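Local coordinates for protein secreted in xylem 3 (Fusarium oxysporum, PDB 5OD4) that is a secreted fungal effector of unknown biochemical function that probably suppresses plant immunity and can itself be recognised by the host, at residues Tyr4-Pro8 against Ile79-Arg83; Ala75-Ile79 against Leu123-Asp128; Gly45-Tyr51 against Val62-Pro68. All coordinates share one frame; numbering follows the deposited sequence.

Contact 1: Tyr4-Pro8 against Ile79-Arg83. With EDO (1,2-ethanediol), chain B.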
loop_
_atom_site.group_PDB
_atom_site.type_symbol
_atom_site.label_atom_id
_atom_site.label_comp_id
_atom_site.label_asym_id
_atom_site.label_seq_id
_atom_site.Cartn_x
_atom_site.Cartn_y
_atom_site.Cartn_z
ATOM N N TYR A 4 1.122 7.150 -11.822
ATOM C CA TYR A 4 0.357 6.423 -12.813
ATOM C C TYR A 4 -0.090 5.094 -12.194
ATOM O O TYR A 4 0.748 4.343 -11.710
ATOM C CB TYR A 4 1.248 6.145 -14.014
ATOM C CG TYR A 4 0.614 5.339 -15.124
ATOM C CD1 TYR A 4 0.486 3.932 -15.047
ATOM C CD2 TYR A 4 0.083 5.940 -16.249
ATOM C CE1 TYR A 4 -0.119 3.182 -16.031
ATOM C CE2 TYR A 4 -0.525 5.174 -17.243
ATOM C CZ TYR A 4 -0.609 3.799 -17.133
ATOM O OH TYR A 4 -1.200 3.012 -18.087
ATOM N N CYS A 5 -1.390 4.817 -12.253
ATOM C CA CYS A 5 -1.935 3.583 -11.686
ATOM C C CYS A 5 -2.534 2.762 -12.820
ATOM O O CYS A 5 -3.446 3.213 -13.506
ATOM C CB CYS A 5 -3.004 3.902 -10.646
ATOM S SG CYS A 5 -2.439 4.427 -9.029
ATOM N N VAL A 6 -2.024 1.544 -13.001
ATOM C CA VAL A 6 -2.565 0.652 -14.013
ATOM C C VAL A 6 -3.886 0.026 -13.563
ATOM O O VAL A 6 -4.680 -0.400 -14.419
ATOM C CB VAL A 6 -1.522 -0.377 -14.476
ATOM C CG1 VAL A 6 -1.414 -1.524 -13.498
ATOM C CG2 VAL A 6 -1.812 -0.843 -15.895
ATOM N N PHE A 7 -4.129 -0.050 -12.248
ATOM C CA PHE A 7 -5.369 -0.582 -11.702
ATOM C C PHE A 7 -6.191 0.600 -11.171
ATOM O O PHE A 7 -5.602 1.511 -10.581
ATOM C CB PHE A 7 -5.067 -1.526 -10.541
ATOM C CG PHE A 7 -4.131 -2.645 -10.893
ATOM C CD1 PHE A 7 -4.528 -3.655 -11.781
ATOM C CD2 PHE A 7 -2.833 -2.680 -10.382
ATOM C CE1 PHE A 7 -3.665 -4.697 -12.095
ATOM C CE2 PHE A 7 -1.970 -3.711 -10.712
ATOM C CZ PHE A 7 -2.381 -4.721 -11.571
ATOM N N PRO A 8 -7.509 0.617 -11.345
ATOM C CA PRO A 8 -8.367 -0.488 -11.802
ATOM C C PRO A 8 -8.627 -0.494 -13.296
ATOM O O PRO A 8 -9.533 -1.223 -13.749
ATOM C CB PRO A 8 -9.675 -0.240 -11.025
ATOM C CG PRO A 8 -9.720 1.259 -10.933
ATOM C CD PRO A 8 -8.309 1.660 -10.660
ATOM N N ILE A 79 3.124 -1.775 -7.019
ATOM C CA ILE A 79 2.444 -1.463 -5.775
ATOM C C ILE A 79 1.786 -0.100 -5.960
ATOM O O ILE A 79 2.453 0.864 -6.319
ATOM C CB ILE A 79 3.441 -1.408 -4.608
ATOM C CG1 ILE A 79 4.180 -2.724 -4.441
ATOM C CG2 ILE A 79 2.733 -1.029 -3.323
ATOM C CD1 ILE A 79 5.492 -2.600 -3.727
ATOM N N GLU A 80 0.459 -0.033 -5.776
ATOM C CA GLU A 80 -0.280 1.201 -6.038
ATOM C C GLU A 80 -1.196 1.524 -4.907
ATOM O O GLU A 80 -1.878 0.639 -4.377
ATOM C CB GLU A 80 -1.081 1.075 -7.349
ATOM C CG GLU A 80 -0.247 0.787 -8.555
ATOM C CD GLU A 80 -0.988 0.691 -9.874
ATOM O OE1 GLU A 80 -2.237 0.689 -9.910
ATOM O OE2 GLU A 80 -0.268 0.653 -10.913
ATOM N N VAL A 81 -1.298 2.819 -4.608
ATOM C CA VAL A 81 -2.285 3.344 -3.677
ATOM C C VAL A 81 -3.139 4.374 -4.396
ATOM O O VAL A 81 -2.602 5.356 -4.947
ATOM C CB VAL A 81 -1.641 3.974 -2.433
ATOM C CG1 VAL A 81 -2.705 4.568 -1.530
ATOM C CG2 VAL A 81 -0.791 2.954 -1.702
ATOM N N ARG A 82 -4.452 4.174 -4.362
ATOM C CA ARG A 82 -5.413 5.195 -4.761
ATOM C C ARG A 82 -6.073 5.752 -3.510
ATOM O O ARG A 82 -6.192 5.068 -2.490
ATOM C CB ARG A 82 -6.478 4.625 -5.701
ATOM C CG ARG A 82 -5.854 4.059 -6.967
ATOM C CD ARG A 82 -6.850 3.582 -7.994
ATOM N NE ARG A 82 -7.503 4.693 -8.616
ATOM C CZ ARG A 82 -8.763 5.099 -8.454
ATOM N NH1 ARG A 82 -9.610 4.559 -7.617
ATOM N NH2 ARG A 82 -9.110 6.106 -9.170
ATOM N N ARG A 83 -6.487 7.017 -3.584
ATOM C CA ARG A 83 -7.247 7.625 -2.483
ATOM C C ARG A 83 -8.589 8.106 -3.015
ATOM O O ARG A 83 -8.660 8.695 -4.111
ATOM C CB ARG A 83 -6.461 8.727 -1.780
ATOM C CG ARG A 83 -6.190 9.976 -2.603
ATOM C CD ARG A 83 -5.438 11.017 -1.787
ATOM N NE ARG A 83 -5.211 12.224 -2.558
ATOM C CZ ARG A 83 -4.661 13.334 -2.091
ATOM N NH1 ARG A 83 -4.360 13.430 -0.802
ATOM N NH2 ARG A 83 -4.463 14.375 -2.883
HETATM C C1 EDO B . -2.469 4.803 -21.190
HETATM O O1 EDO B . -1.551 3.974 -20.442
HETATM C C2 EDO B . -1.919 6.187 -21.494
HETATM O O2 EDO B . -1.512 6.803 -20.297
HETATM O O HOH W 1 -4.250 1.286 -8.148
#

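Contact 2: Ala75-Ile79 against Leu123-Asp128. With EDO (1,2-ethanediol), chain F.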
loop_
_atom_site.group_PDB
_atom_site.type_symbol
_atom_site.label_atom_id
_atom_site.label_comp_id
_atom_site.label_asym_id
_atom_site.label_seq_id
_atom_site.Cartn_x
_atom_site.Cartn_y
_atom_site.Cartn_z
ATOM N N ALA A 75 10.450 -11.780 -8.935
ATOM C CA ALA A 75 9.782 -11.129 -10.064
ATOM C C ALA A 75 9.684 -9.658 -9.726
ATOM O O ALA A 75 9.993 -9.229 -8.614
ATOM C CB ALA A 75 8.436 -11.751 -10.345
ATOM N N ASN A 76 9.203 -8.888 -10.714
ATOM C CA ASN A 76 8.874 -7.477 -10.472
ATOM C C ASN A 76 7.435 -7.333 -10.062
ATOM O O ASN A 76 6.564 -8.013 -10.596
ATOM C CB ASN A 76 9.093 -6.676 -11.758
ATOM C CG ASN A 76 10.531 -6.671 -12.199
ATOM O OD1 ASN A 76 11.417 -6.273 -11.442
ATOM N ND2 ASN A 76 10.767 -7.080 -13.445
ATOM N N TYR A 77 7.187 -6.424 -9.117
ATOM C CA TYR A 77 5.838 -6.163 -8.616
ATOM C C TYR A 77 5.545 -4.689 -8.657
ATOM O O TYR A 77 6.390 -3.826 -8.356
ATOM C CB TYR A 77 5.676 -6.657 -7.157
ATOM C CG TYR A 77 5.909 -8.131 -6.982
ATOM C CD1 TYR A 77 7.210 -8.632 -6.856
ATOM C CD2 TYR A 77 4.879 -9.034 -6.927
ATOM C CE1 TYR A 77 7.441 -9.968 -6.688
ATOM C CE2 TYR A 77 5.104 -10.396 -6.739
ATOM C CZ TYR A 77 6.379 -10.855 -6.621
ATOM O OH TYR A 77 6.695 -12.170 -6.440
ATOM N N GLU A 78 4.294 -4.391 -9.016
ATOM C CA GLU A 78 3.705 -3.059 -9.008
ATOM C C GLU A 78 2.910 -2.895 -7.721
ATOM O O GLU A 78 2.100 -3.762 -7.373
ATOM C CB GLU A 78 2.801 -2.927 -10.238
ATOM C CG GLU A 78 2.032 -1.627 -10.365
ATOM C CD GLU A 78 2.862 -0.430 -10.724
ATOM O OE1 GLU A 78 4.079 -0.508 -10.858
ATOM O OE2 GLU A 78 2.243 0.667 -10.892
ATOM N N ILE A 79 3.124 -1.775 -7.019
ATOM C CA ILE A 79 2.444 -1.463 -5.775
ATOM C C ILE A 79 1.786 -0.100 -5.960
ATOM O O ILE A 79 2.453 0.864 -6.319
ATOM C CB ILE A 79 3.441 -1.408 -4.608
ATOM C CG1 ILE A 79 4.180 -2.724 -4.441
ATOM C CG2 ILE A 79 2.733 -1.029 -3.323
ATOM C CD1 ILE A 79 5.492 -2.600 -3.727
ATOM N N LEU A 123 -5.049 -0.148 -1.649
ATOM C CA LEU A 123 -3.744 -0.684 -1.980
ATOM C C LEU A 123 -3.912 -1.890 -2.905
ATOM O O LEU A 123 -4.717 -2.781 -2.625
ATOM C CB LEU A 123 -3.052 -1.151 -0.689
ATOM C CG LEU A 123 -1.763 -1.939 -0.810
ATOM C CD1 LEU A 123 -0.665 -1.098 -1.438
ATOM C CD2 LEU A 123 -1.339 -2.477 0.549
ATOM N N THR A 124 -3.099 -1.922 -3.958
ATOM C CA THR A 124 -3.008 -3.101 -4.841
ATOM C C THR A 124 -1.549 -3.463 -4.973
ATOM O O THR A 124 -0.705 -2.591 -5.219
ATOM C CB THR A 124 -3.609 -2.832 -6.215
ATOM O OG1 THR A 124 -4.963 -2.405 -6.103
ATOM C CG2 THR A 124 -3.572 -4.075 -7.095
ATOM N N ILE A 125 -1.253 -4.751 -4.850
ATOM C CA ILE A 125 0.093 -5.324 -5.088
ATOM C C ILE A 125 -0.091 -6.390 -6.152
ATOM O O ILE A 125 -0.928 -7.302 -5.987
ATOM C CB ILE A 125 0.663 -5.961 -3.819
ATOM C CG1 ILE A 125 0.764 -4.936 -2.667
ATOM C CG2 ILE A 125 2.017 -6.579 -4.087
ATOM C CD1 ILE A 125 1.106 -5.539 -1.317
ATOM N N SER A 126 0.693 -6.323 -7.234
ATOM C CA SER A 126 0.568 -7.325 -8.310
ATOM C C SER A 126 1.890 -7.560 -8.984
ATOM O O SER A 126 2.608 -6.633 -9.269
ATOM C CB SER A 126 -0.436 -6.839 -9.341
ATOM O OG SER A 126 -0.667 -7.835 -10.301
ATOM N N GLU A 127 2.159 -8.812 -9.315
ATOM C CA GLU A 127 3.280 -9.135 -10.183
ATOM C C GLU A 127 3.097 -8.521 -11.534
ATOM O O GLU A 127 1.992 -8.526 -12.044
ATOM C CB GLU A 127 3.470 -10.660 -10.278
ATOM C CG GLU A 127 4.665 -11.051 -11.115
ATOM C CD GLU A 127 4.912 -12.554 -11.240
ATOM O OE1 GLU A 127 4.167 -13.336 -10.558
ATOM O OE2 GLU A 127 5.817 -12.934 -12.005
ATOM N N ASP A 128 4.179 -8.027 -12.117
ATOM C CA ASP A 128 4.104 -7.545 -13.508
ATOM C C ASP A 128 3.669 -8.628 -14.492
ATOM O O ASP A 128 4.200 -9.734 -14.349
ATOM C CB ASP A 128 5.434 -7.121 -14.079
ATOM C CG ASP A 128 5.790 -5.748 -13.683
ATOM O OD1 ASP A 128 4.949 -5.161 -12.973
ATOM O OD2 ASP A 128 6.875 -5.248 -14.104
ATOM O OXT ASP A 128 2.933 -8.422 -15.476
HETATM C C1 EDO F . 3.790 -14.767 -14.401
HETATM O O1 EDO F . 2.632 -13.947 -14.704
HETATM C C2 EDO F . 3.509 -15.709 -13.224
HETATM O O2 EDO F . 2.714 -15.078 -12.230
HETATM O O HOH W 2 8.484 -7.724 -15.194
#

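Contact 3: Gly45-Tyr51 against Val62-Pro68. With EDO (1,2-ethanediol), chain C.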
loop_
_atom_site.group_PDB
_atom_site.type_symbol
_atom_site.label_atom_id
_atom_site.label_comp_id
_atom_site.label_asym_id
_atom_site.label_seq_id
_atom_site.Cartn_x
_atom_site.Cartn_y
_atom_site.Cartn_z
ATOM N N GLY A 45 2.526 -13.976 -2.312
ATOM C CA GLY A 45 3.907 -14.399 -1.963
ATOM C C GLY A 45 4.786 -13.337 -1.309
ATOM O O GLY A 45 5.974 -13.573 -1.013
ATOM N N LEU A 46 4.176 -12.196 -1.003
ATOM C CA LEU A 46 4.832 -11.086 -0.322
ATOM C C LEU A 46 4.120 -10.828 0.987
ATOM O O LEU A 46 2.987 -11.258 1.209
ATOM C CB LEU A 46 4.813 -9.821 -1.192
ATOM C CG LEU A 46 5.440 -9.974 -2.562
ATOM C CD1 LEU A 46 5.217 -8.685 -3.343
ATOM C CD2 LEU A 46 6.910 -10.336 -2.482
ATOM N N ASN A 47 4.826 -10.076 1.837
ATOM C CA ASN A 47 4.272 -9.547 3.065
ATOM C C ASN A 47 4.105 -8.033 2.977
ATOM O O ASN A 47 4.762 -7.372 2.159
ATOM C CB ASN A 47 5.147 -9.902 4.246
ATOM C CG ASN A 47 5.221 -11.400 4.500
ATOM O OD1 ASN A 47 4.248 -12.102 4.288
ATOM N ND2 ASN A 47 6.348 -11.843 5.025
ATOM N N HIS A 48 3.255 -7.475 3.842
ATOM C CA HIS A 48 3.025 -6.046 3.861
ATOM C C HIS A 48 2.727 -5.578 5.262
ATOM O O HIS A 48 2.310 -6.353 6.131
ATOM C CB HIS A 48 1.877 -5.638 2.916
ATOM C CG HIS A 48 0.507 -5.938 3.450
ATOM N ND1 HIS A 48 0.073 -7.189 3.824
ATOM C CD2 HIS A 48 -0.518 -5.095 3.703
ATOM C CE1 HIS A 48 -1.170 -7.087 4.276
ATOM N NE2 HIS A 48 -1.562 -5.834 4.203
ATOM N N ARG A 49 2.894 -4.274 5.492
ATOM C CA ARG A 49 2.386 -3.657 6.703
ATOM C C ARG A 49 1.953 -2.246 6.392
ATOM O O ARG A 49 2.559 -1.568 5.570
ATOM C CB ARG A 49 3.396 -3.701 7.854
ATOM C CG ARG A 49 4.754 -3.134 7.519
ATOM C CD ARG A 49 5.678 -3.233 8.716
ATOM N NE ARG A 49 6.943 -2.586 8.428
ATOM C CZ ARG A 49 7.985 -2.629 9.220
ATOM N NH1 ARG A 49 7.960 -3.306 10.361
ATOM N NH2 ARG A 49 9.085 -2.009 8.853
ATOM N N ILE A 50 0.900 -1.812 7.080
ATOM C CA ILE A 50 0.288 -0.498 6.935
ATOM C C ILE A 50 0.233 0.083 8.330
ATOM O O ILE A 50 -0.356 -0.526 9.226
ATOM C CB ILE A 50 -1.122 -0.602 6.325
ATOM C CG1 ILE A 50 -1.112 -1.322 4.964
ATOM C CG2 ILE A 50 -1.728 0.779 6.217
ATOM C CD1 ILE A 50 -2.472 -1.738 4.467
ATOM N N TYR A 51 0.885 1.216 8.542
ATOM C CA TYR A 51 1.067 1.732 9.890
ATOM C C TYR A 51 1.280 3.210 9.863
ATOM O O TYR A 51 1.272 3.821 8.813
ATOM C CB TYR A 51 2.205 0.990 10.599
ATOM C CG TYR A 51 3.558 1.142 9.965
ATOM C CD1 TYR A 51 3.922 0.396 8.844
ATOM C CD2 TYR A 51 4.498 1.993 10.492
ATOM C CE1 TYR A 51 5.181 0.503 8.278
ATOM C CE2 TYR A 51 5.773 2.077 9.956
ATOM C CZ TYR A 51 6.117 1.331 8.859
ATOM O OH TYR A 51 7.399 1.406 8.350
ATOM N N VAL A 62 2.371 4.925 6.458
ATOM C CA VAL A 62 3.440 4.177 5.799
ATOM C C VAL A 62 2.929 2.828 5.353
ATOM O O VAL A 62 2.235 2.141 6.129
ATOM C CB VAL A 62 4.646 3.980 6.747
ATOM C CG1 VAL A 62 5.806 3.354 5.996
ATOM C CG2 VAL A 62 5.079 5.310 7.387
ATOM N N ILE A 63 3.324 2.425 4.148
ATOM C CA ILE A 63 3.116 1.063 3.678
ATOM C C ILE A 63 4.466 0.501 3.285
ATOM O O ILE A 63 5.155 1.089 2.467
ATOM C CB ILE A 63 2.158 1.006 2.493
ATOM C CG1 ILE A 63 0.810 1.624 2.868
ATOM C CG2 ILE A 63 1.988 -0.455 2.001
ATOM C CD1 ILE A 63 -0.251 1.583 1.802
ATOM N N ASP A 64 4.810 -0.663 3.837
ATOM C CA ASP A 64 5.995 -1.434 3.420
ATOM C C ASP A 64 5.541 -2.740 2.804
ATOM O O ASP A 64 4.637 -3.392 3.323
ATOM C CB ASP A 64 6.891 -1.750 4.622
ATOM C CG ASP A 64 7.521 -0.572 5.280
ATOM O OD1 ASP A 64 7.947 0.386 4.599
ATOM O OD2 ASP A 64 7.669 -0.620 6.556
ATOM N N VAL A 65 6.256 -3.167 1.730
ATOM C CA VAL A 65 5.993 -4.446 1.065
ATOM C C VAL A 65 7.332 -5.141 0.907
ATOM O O VAL A 65 8.283 -4.546 0.411
ATOM C CB VAL A 65 5.333 -4.215 -0.295
ATOM C CG1 VAL A 65 5.152 -5.553 -1.023
ATOM C CG2 VAL A 65 4.004 -3.498 -0.141
ATOM N N ALA A 66 7.420 -6.438 1.307
ATOM C CA ALA A 66 8.695 -7.123 1.234
ATOM C C ALA A 66 8.488 -8.589 0.982
ATOM O O ALA A 66 7.462 -9.172 1.374
ATOM C CB ALA A 66 9.489 -6.936 2.520
ATOM N N PRO A 67 9.484 -9.253 0.388
ATOM C CA PRO A 67 9.488 -10.721 0.365
ATOM C C PRO A 67 9.527 -11.278 1.781
ATOM O O PRO A 67 9.962 -10.586 2.714
ATOM C CB PRO A 67 10.791 -11.083 -0.371
ATOM C CG PRO A 67 11.210 -9.817 -1.071
ATOM C CD PRO A 67 10.734 -8.716 -0.178
ATOM N N PRO A 68 9.111 -12.532 1.974
ATOM C CA PRO A 68 9.213 -13.171 3.289
ATOM C C PRO A 68 10.630 -13.593 3.603
ATOM O O PRO A 68 11.411 -13.908 2.700
ATOM C CB PRO A 68 8.335 -14.411 3.136
ATOM C CG PRO A 68 8.565 -14.771 1.682
ATOM C CD PRO A 68 8.540 -13.440 0.968
HETATM C C1 EDO C . -0.866 -5.120 7.953
HETATM O O1 EDO C . -0.422 -3.881 8.608
HETATM C C2 EDO C . -2.263 -5.628 8.295
HETATM O O2 EDO C . -3.172 -4.572 8.036
#

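Contact 1: Tyr4-Pro8 against Ile79-Arg83
Glu80 reaches out of strand 79-83 and offers its carboxylate to the backbone of the irregular loop Tyr4-Pro8. Val6 N donates to Glu80 OE2 at 2.9 Å, and Phe7 N to Glu80 OE1 at 3.1 Å, so two successive amides share one side chain, each bond nearly straight. Glu80 OE1 receives Phe7 N on its syn lone pair, whereas OE2 is met by Val6 N on the syn side but 20° out of the carboxylate plane. A water completes the network, donating to Glu80 OE1 at 2.7 Å and to Phe7 O at 2.8 Å. Glutamate suits the place because its chain, extended beyond CG, spans the distance from the strand and ends in two acceptors side by side. The amide donors probably favour its charged form, although Glu78 brings a like charge close. Tyr4 OH and O1 of a bound ethanediol, probably from the crystallisation liquor, share a hydrogen bond of 2.6 Å.

Carbon-rich groups flank the carboxylate. The Phe7 ring is turned 55° from it, with CD2 3.5 Å from Glu80 OE1, and Val6 CG1 covers one of the ring's faces. Arg82 joins in through its methylenes, CG 4.0 Å from Cys5 SG and CD 3.6 Å from Pro8 CD. A bend at chi3 (72°) turns its end past the cis-linked Pro8, whose CD sits over one guanidinium face. Arg82 NH2 finds its acceptor elsewhere, in Ala92 O.

The loop thus lies against the outer face of the sheet, where strand 77-85 runs between strands 94-101 and 119-127. The Cys5-Cys95 disulfide fastens it to the former, and Phe7 rests on Thr124 and Ser126 of the latter. Ile79 and Val81 point the other way, towards strands 60-66 and 109-114.

Contact 2: Ala75-Ile79 against Leu123-Asp128
Glu127 swings CG opposite its own N (chi1 -177°) and stays extended, which carries its carboxylate alongside Ala75, whose CB is 3.3 Å from Glu127 OE2. Tyr77 instead sets CG beside its N (chi1 -60°); the ring then meets the facing backbone at a slant, with Tyr77 CE2 3.9 Å from Glu127 CB. The small Ala75 lets the long glutamate pass close.

Glu78 and Ser126 form an antiparallel hydrogen-bonded pair: Glu78 N donates to Ser126 O at 2.8 Å and Ser126 N to Glu78 O at 2.9 Å. A third backbone bond, from Asp128 N to Asn76 O at 2.8 Å and almost straight, carries the pairing on to the C-terminal residue. A water bridges Asn76 ND2 and Asp128 OD2, while Asn76 OD1 accepts from Thr103 N. Glu78 and Asp128 carry like charges, but both form salt bridges with Arg100, which probably offsets their repulsion. Ile79 CG2 packs 3.9 Å from Leu123 CD1, the side chains side by side.

Strands 77-85 and 119-127 are the two inner strands of their sheet, flanked by 94-101 and 17-21. Tyr77 meets Leu46, just before strand 47-53, and Ile79 meets Ala109 and Ile111 of strand 109-114 in the other sheet.

Contact 3: Gly45-Tyr51 against Val62-Pro68
Asp64 OD2 is gripped by three donors from the neighbouring strand. Tyr51 OH donates to Asp64 OD2 at 2.7 Å, meeting it on the syn side, 31° out of the carboxylate plane. From the anti side comes Arg49, side-on: its NE lies 2.8 Å from Asp64 OD2, on the anti lone pair, and its NH2 makes a more bent bond to the same oxygen at 3.0 Å. Asp64 OD1 is satisfied by Thr110, and Arg49 NH1 goes on to Asp35 and Pro36 O. So many donors around a buried carboxylate probably favour its ionised form. Arginine, with its flat array of N-H groups, can serve Asp64 and Asp35 at once.

Both partners set CG between backbone N and carbonyl carbon, Arg49 with chi1 53° and Tyr51 with chi1 63°. That turn lays the tyrosine ring over Val62 in a CH-pi contact, Val62 CB being 3.8 Å from the centroid of the Tyr51 ring.

Ile50 and Ile63 occupy the other side of the sheet, side by side with their CG1 atoms 4.1 Å apart. Towards the other end of the pair of strands, Leu46 CD1 packs 3.9 Å from Val65 CG1. Branched aliphatic Ile50, Ile63 and Val65 suit packing toward strands 77-85 and 119-127; His48, on the same face, sends ND1 to Glu39 O.

Six backbone bonds join the hydrogen-bonded pairs Asn47-Ala66, Arg49-Asp64 and Tyr51-Val62. Beyond Ala66, Pro67 and Pro68 have no amide hydrogen to continue the pattern. On the side of strand 47-51 turned away from 62-66, Ile50 N donates to a bound ethanediol, probably from the crystallisation liquor. This is an antiparallel beta hairpin with a mainly aliphatic face and a more mixed one that carries the Arg49-Asp64-Tyr51 group, of the kind that builds a beta-sandwich.

In the fold
Near the N terminus, loop 4-8 meets strand 77-85, so contact 1 closes a long loop that includes strand 17-21 and the whole hairpin of contact 3. That hairpin is local, joining strands 47-53 and 60-66, and it is complete before contact 2 begins. Contact 2 starts on the same strand where contact 1 ends, shares Ile79 with it, and brings the C-terminal strand 119-127 alongside. Contact 2 lies within one sheet, contact 1 lays the N-terminal loop on its outer face, and contact 3 belongs to the other sheet. The sheets meet where Val65 packs on Ile79 and Ile125, Ile63 on Val81, and Leu46 on Tyr77, joining the two halves of the beta-sandwich.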